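PDB 4P5Y: glycosyl hydrolase, family 31/fibronectin type III domain protein from Clostridium perfringens, which binds N-acetylgalactosamine through an F5/8 type C domain and probably helps a family 31 glycoside hydrolase hold on to carbohydrate. Local coordinates for residues I51-Y56 with N154-A159. Sequence-based numbering, arbitrary orientation.
Sequences IWHSAY and NKYASA. With NGA (2-acetamido-2-deoxy-beta-D-galactopyranose), chain B.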
ATOM      1  N   ILE A  51      10.135  -4.971   2.957  1.00 27.98           N
ATOM      2  CA  ILE A  51       9.329  -4.284   1.968  1.00 28.01           C
ATOM      3  C   ILE A  51       8.914  -5.178   0.815  1.00 27.23           C
ATOM      4  O   ILE A  51       9.552  -6.187   0.519  1.00 26.62           O
ATOM      5  CB  ILE A  51      10.069  -3.067   1.375  1.00 28.74           C
ATOM      6  CG1 ILE A  51      11.204  -3.537   0.457  1.00 26.74           C
ATOM      7  CG2 ILE A  51      10.559  -2.146   2.492  1.00 24.41           C
ATOM      8  CD1 ILE A  51      12.070  -2.415  -0.059  1.00 20.58           C
ATOM      9  N   TRP A  52       7.815  -4.791   0.184  1.00 27.71           N
ATOM     10  CA  TRP A  52       7.547  -5.180  -1.187  1.00 26.74           C
ATOM     11  C   TRP A  52       8.133  -4.135  -2.124  1.00 23.03           C
ATOM     12  O   TRP A  52       7.957  -2.942  -1.919  1.00 26.17           O
ATOM     13  CB  TRP A  52       6.052  -5.310  -1.434  1.00 26.49           C
ATOM     14  CG  TRP A  52       5.709  -5.381  -2.881  1.00 26.07           C
ATOM     15  CD1 TRP A  52       6.106  -6.339  -3.770  1.00 25.18           C
ATOM     16  CD2 TRP A  52       4.872  -4.479  -3.610  1.00 24.51           C
ATOM     17  NE1 TRP A  52       5.574  -6.084  -5.010  1.00 26.66           N
ATOM     18  CE2 TRP A  52       4.812  -4.947  -4.938  1.00 26.20           C
ATOM     19  CE3 TRP A  52       4.162  -3.325  -3.269  1.00 26.02           C
ATOM     20  CZ2 TRP A  52       4.074  -4.291  -5.930  1.00 24.33           C
ATOM     21  CZ3 TRP A  52       3.435  -2.670  -4.262  1.00 26.54           C
ATOM     22  CH2 TRP A  52       3.400  -3.158  -5.573  1.00 24.94           C
ATOM     23  N   HIS A  53       8.843  -4.587  -3.141  1.00 27.24           N
ATOM     24  CA  HIS A  53       9.396  -3.701  -4.159  1.00 25.11           C
ATOM     25  C   HIS A  53       9.023  -4.326  -5.493  1.00 24.34           C
ATOM     26  O   HIS A  53       9.055  -5.554  -5.628  1.00 24.73           O
ATOM     27  CB  HIS A  53      10.914  -3.563  -3.999  1.00 24.57           C
ATOM     28  CG  HIS A  53      11.503  -2.361  -4.674  1.00 26.28           C
ATOM     29  ND1 HIS A  53      11.467  -2.178  -6.040  1.00 28.22           N
ATOM     30  CD2 HIS A  53      12.171  -1.297  -4.172  1.00 26.36           C
ATOM     31  CE1 HIS A  53      12.075  -1.047  -6.348  1.00 27.78           C
ATOM     32  NE2 HIS A  53      12.510  -0.492  -5.232  1.00 26.04           N
ATOM     33  N   SER A  54       8.636  -3.503  -6.461  1.00 25.21           N
ATOM     34  CA  SER A  54       8.276  -4.011  -7.784  1.00 24.20           C
ATOM     35  C   SER A  54       9.509  -4.037  -8.684  1.00 26.36           C
ATOM     36  O   SER A  54      10.559  -3.481  -8.336  1.00 26.45           O
ATOM     37  CB  SER A  54       7.162  -3.170  -8.410  1.00 19.43           C
ATOM     38  OG  SER A  54       7.593  -1.832  -8.605  1.00 27.06           O
ATOM     39  N   ALA A  55       9.392  -4.689  -9.837  1.00 24.57           N
ATOM     40  CA  ALA A  55      10.548  -4.864 -10.714  1.00 26.04           C
ATOM     41  C   ALA A  55      11.019  -3.519 -11.266  1.00 29.69           C
ATOM     42  O   ALA A  55      10.234  -2.574 -11.403  1.00 26.91           O
ATOM     43  CB  ALA A  55      10.225  -5.828 -11.850  1.00 20.57           C
ATOM     44  N   TYR A  56      12.310  -3.429 -11.567  1.00 32.10           N
ATOM     45  CA  TYR A  56      12.864  -2.207 -12.133  1.00 28.27           C
ATOM     46  C   TYR A  56      13.791  -2.518 -13.292  1.00 28.66           C
ATOM     47  O   TYR A  56      14.813  -1.864 -13.477  1.00 31.58           O
ATOM     48  CB  TYR A  56      13.598  -1.391 -11.059  1.00 29.44           C
ATOM     49  CG  TYR A  56      14.542  -2.195 -10.187  1.00 28.12           C
ATOM     50  CD1 TYR A  56      15.869  -2.398 -10.558  1.00 30.12           C
ATOM     51  CD2 TYR A  56      14.111  -2.739  -8.997  1.00 26.17           C
ATOM     52  CE1 TYR A  56      16.729  -3.128  -9.765  1.00 29.14           C
ATOM     53  CE2 TYR A  56      14.961  -3.467  -8.197  1.00 32.75           C
ATOM     54  CZ  TYR A  56      16.271  -3.665  -8.579  1.00 33.46           C
ATOM     55  OH  TYR A  56      17.111  -4.402  -7.761  1.00 30.04           O
ATOM     56  N   ASN A 154       8.781   7.470 -10.786  1.00 27.43           N
ATOM     57  CA  ASN A 154       7.672   6.918 -11.545  1.00 29.03           C
ATOM     58  C   ASN A 154       8.007   5.677 -12.362  1.00 28.69           C
ATOM     59  O   ASN A 154       7.487   5.511 -13.457  1.00 35.37           O
ATOM     60  CB  ASN A 154       7.111   7.986 -12.470  1.00 21.08           C
ATOM     61  CG  ASN A 154       6.438   9.102 -11.706  1.00 29.56           C
ATOM     62  OD1 ASN A 154       5.676   8.850 -10.768  1.00 26.15           O
ATOM     63  ND2 ASN A 154       6.730  10.346 -12.087  1.00 23.13           N
ATOM     64  N   LYS A 155       8.859   4.806 -11.829  1.00 24.59           N
ATOM     65  CA  LYS A 155       9.160   3.547 -12.490  1.00 25.76           C
ATOM     66  C   LYS A 155       8.814   2.354 -11.596  1.00 30.53           C
ATOM     67  O   LYS A 155       8.209   1.386 -12.050  1.00 26.33           O
ATOM     68  CB  LYS A 155      10.630   3.487 -12.901  1.00 25.83           C
ATOM     69  CG  LYS A 155      11.059   2.175 -13.570  1.00 21.89           C
ATOM     70  CD  LYS A 155      12.525   2.267 -13.975  1.00 25.86           C
ATOM     71  CE  LYS A 155      13.019   1.024 -14.702  1.00 24.40           C
ATOM     72  NZ  LYS A 155      12.552   0.956 -16.109  1.00 29.90           N
ATOM     73  N   TYR A 156       9.186   2.429 -10.324  1.00 27.18           N
ATOM     74  CA  TYR A 156       8.952   1.311  -9.430  1.00 28.32           C
ATOM     75  C   TYR A 156       8.349   1.757  -8.101  1.00 27.30           C
ATOM     76  O   TYR A 156       8.525   2.898  -7.677  1.00 27.99           O
ATOM     77  CB  TYR A 156      10.258   0.538  -9.202  1.00 25.75           C
ATOM     78  CG  TYR A 156      11.470   1.406  -9.029  1.00 25.80           C
ATOM     79  CD1 TYR A 156      11.727   2.055  -7.827  1.00 27.74           C
ATOM     80  CD2 TYR A 156      12.364   1.580 -10.068  1.00 28.38           C
ATOM     81  CE1 TYR A 156      12.847   2.863  -7.668  1.00 28.63           C
ATOM     82  CE2 TYR A 156      13.485   2.378  -9.921  1.00 31.22           C
ATOM     83  CZ  TYR A 156      13.723   3.014  -8.722  1.00 31.82           C
ATOM     84  OH  TYR A 156      14.841   3.801  -8.595  1.00 35.37           O
ATOM     85  N   ALA A 157       7.625   0.845  -7.455  1.00 28.38           N
ATOM     86  CA  ALA A 157       7.014   1.131  -6.161  1.00 25.04           C
ATOM     87  C   ALA A 157       7.466   0.157  -5.085  1.00 28.96           C
ATOM     88  O   ALA A 157       7.772  -1.018  -5.351  1.00 25.61           O
ATOM     89  CB  ALA A 157       5.508   1.103  -6.272  1.00 22.61           C
ATOM     90  N   SER A 158       7.495   0.657  -3.856  1.00 28.98           N
ATOM     91  CA  SER A 158       7.674  -0.201  -2.698  1.00 26.51           C
ATOM     92  C   SER A 158       6.690   0.189  -1.597  1.00 25.23           C
ATOM     93  O   SER A 158       6.103   1.271  -1.619  1.00 23.88           O
ATOM     94  CB  SER A 158       9.123  -0.147  -2.195  1.00 24.39           C
ATOM     95  OG  SER A 158       9.552   1.178  -1.931  1.00 27.16           O
ATOM     96  N   ALA A 159       6.482  -0.727  -0.662  1.00 25.06           N
ATOM     97  CA  ALA A 159       5.710  -0.451   0.544  1.00 28.96           C
ATOM     98  C   ALA A 159       6.280  -1.301   1.664  1.00 28.02           C
ATOM     99  O   ALA A 159       6.521  -2.506   1.485  1.00 29.12           O
ATOM    100  CB  ALA A 159       4.221  -0.748   0.344  1.00 23.25           C
TER
HETATM  101  C1  NGA B 201      18.502  -0.433  -5.673  1.00 39.13           C
HETATM  102  C2  NGA B 201      17.579  -0.880  -4.542  1.00 44.26           C
HETATM  103  C3  NGA B 201      16.373  -1.609  -5.130  1.00 39.19           C
HETATM  104  C4  NGA B 201      15.719  -0.741  -6.199  1.00 33.38           C
HETATM  105  C5  NGA B 201      16.764  -0.368  -7.239  1.00 31.65           C
HETATM  106  C6  NGA B 201      16.186   0.452  -8.391  1.00 35.39           C
HETATM  107  C7  NGA B 201      18.705  -1.234  -2.389  1.00 47.40           C
HETATM  108  C8  NGA B 201      19.489  -2.194  -1.539  1.00 42.79           C
HETATM  109  N2  NGA B 201      18.268  -1.711  -3.560  1.00 45.73           N
HETATM  110  O1  NGA B 201      19.551   0.362  -5.169  1.00 43.50           O
HETATM  111  O3  NGA B 201      15.447  -1.958  -4.118  1.00 42.57           O
HETATM  112  O4  NGA B 201      15.207   0.435  -5.611  1.00 35.78           O
HETATM  113  O5  NGA B 201      17.773   0.357  -6.586  1.00 42.69           O
HETATM  114  O6  NGA B 201      17.025   1.557  -8.669  1.00 46.15           O
HETATM  115  O7  NGA B 201      18.508  -0.077  -1.992  1.00 47.63           O
HETATM  116  O   HOH W   1       7.813  -1.304 -11.503  1.00 18.44           O
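Tyr56 and Tyr156 meet edge to face, the edge of Tyr56 turned to the face of Tyr156 with the planes at 68°, and together with His53 they form the aromatic cluster that receives the N-acetylgalactosamine. The Tyr56 ring lies flat against the sugar, whose C5 sits 3.5 Å above the ring plane over its centre, a CH-pi platform common in carbohydrate sites. Tyr56 CG stands between backbone N and carbonyl carbon, which carries the ring to the sugar, and Tyr56 OH is hydrogen-bonded to Asp36 OD2. Separately, Tyr56 CB packs 3.4 Å from Tyr156 CD2. The His53 ring crosses that of Tyr156 at a slant, CE1 being 3.5 Å from Tyr156 CD1. His53 ND1 donates in the ring plane to a lone pair of Ser54 O, fixing the imidazole's rotation so that NE2 makes a weak hydrogen bond to sugar O4. Arg84 and Asn89 supply further hydrogen bonds to the sugar.

Next along the chain, Ser54 takes over where the strand pairing ends. Its OG, swung back over the main chain at chi1 62°, accepts a nearly straight bond from Ala157 N (2.9 Å, 170°), while Ser54 N donates to Ala157 O. The same OG donates to a water that also bridges Ala55 O and Lys155 O.

Trp52 pairs with Ala159 in the antiparallel, hydrogen-bonded manner, and on that face its indole packs against Val64 and Ile66 of strand 64-70, with NE1 bonded to Ser33 O. Strand 52-53 is an outermost strand of the four-stranded sheet, beside strand 158-166, and the face bearing Trp52 and Ala159 is turned to the five-stranded sheet of the beta sandwich.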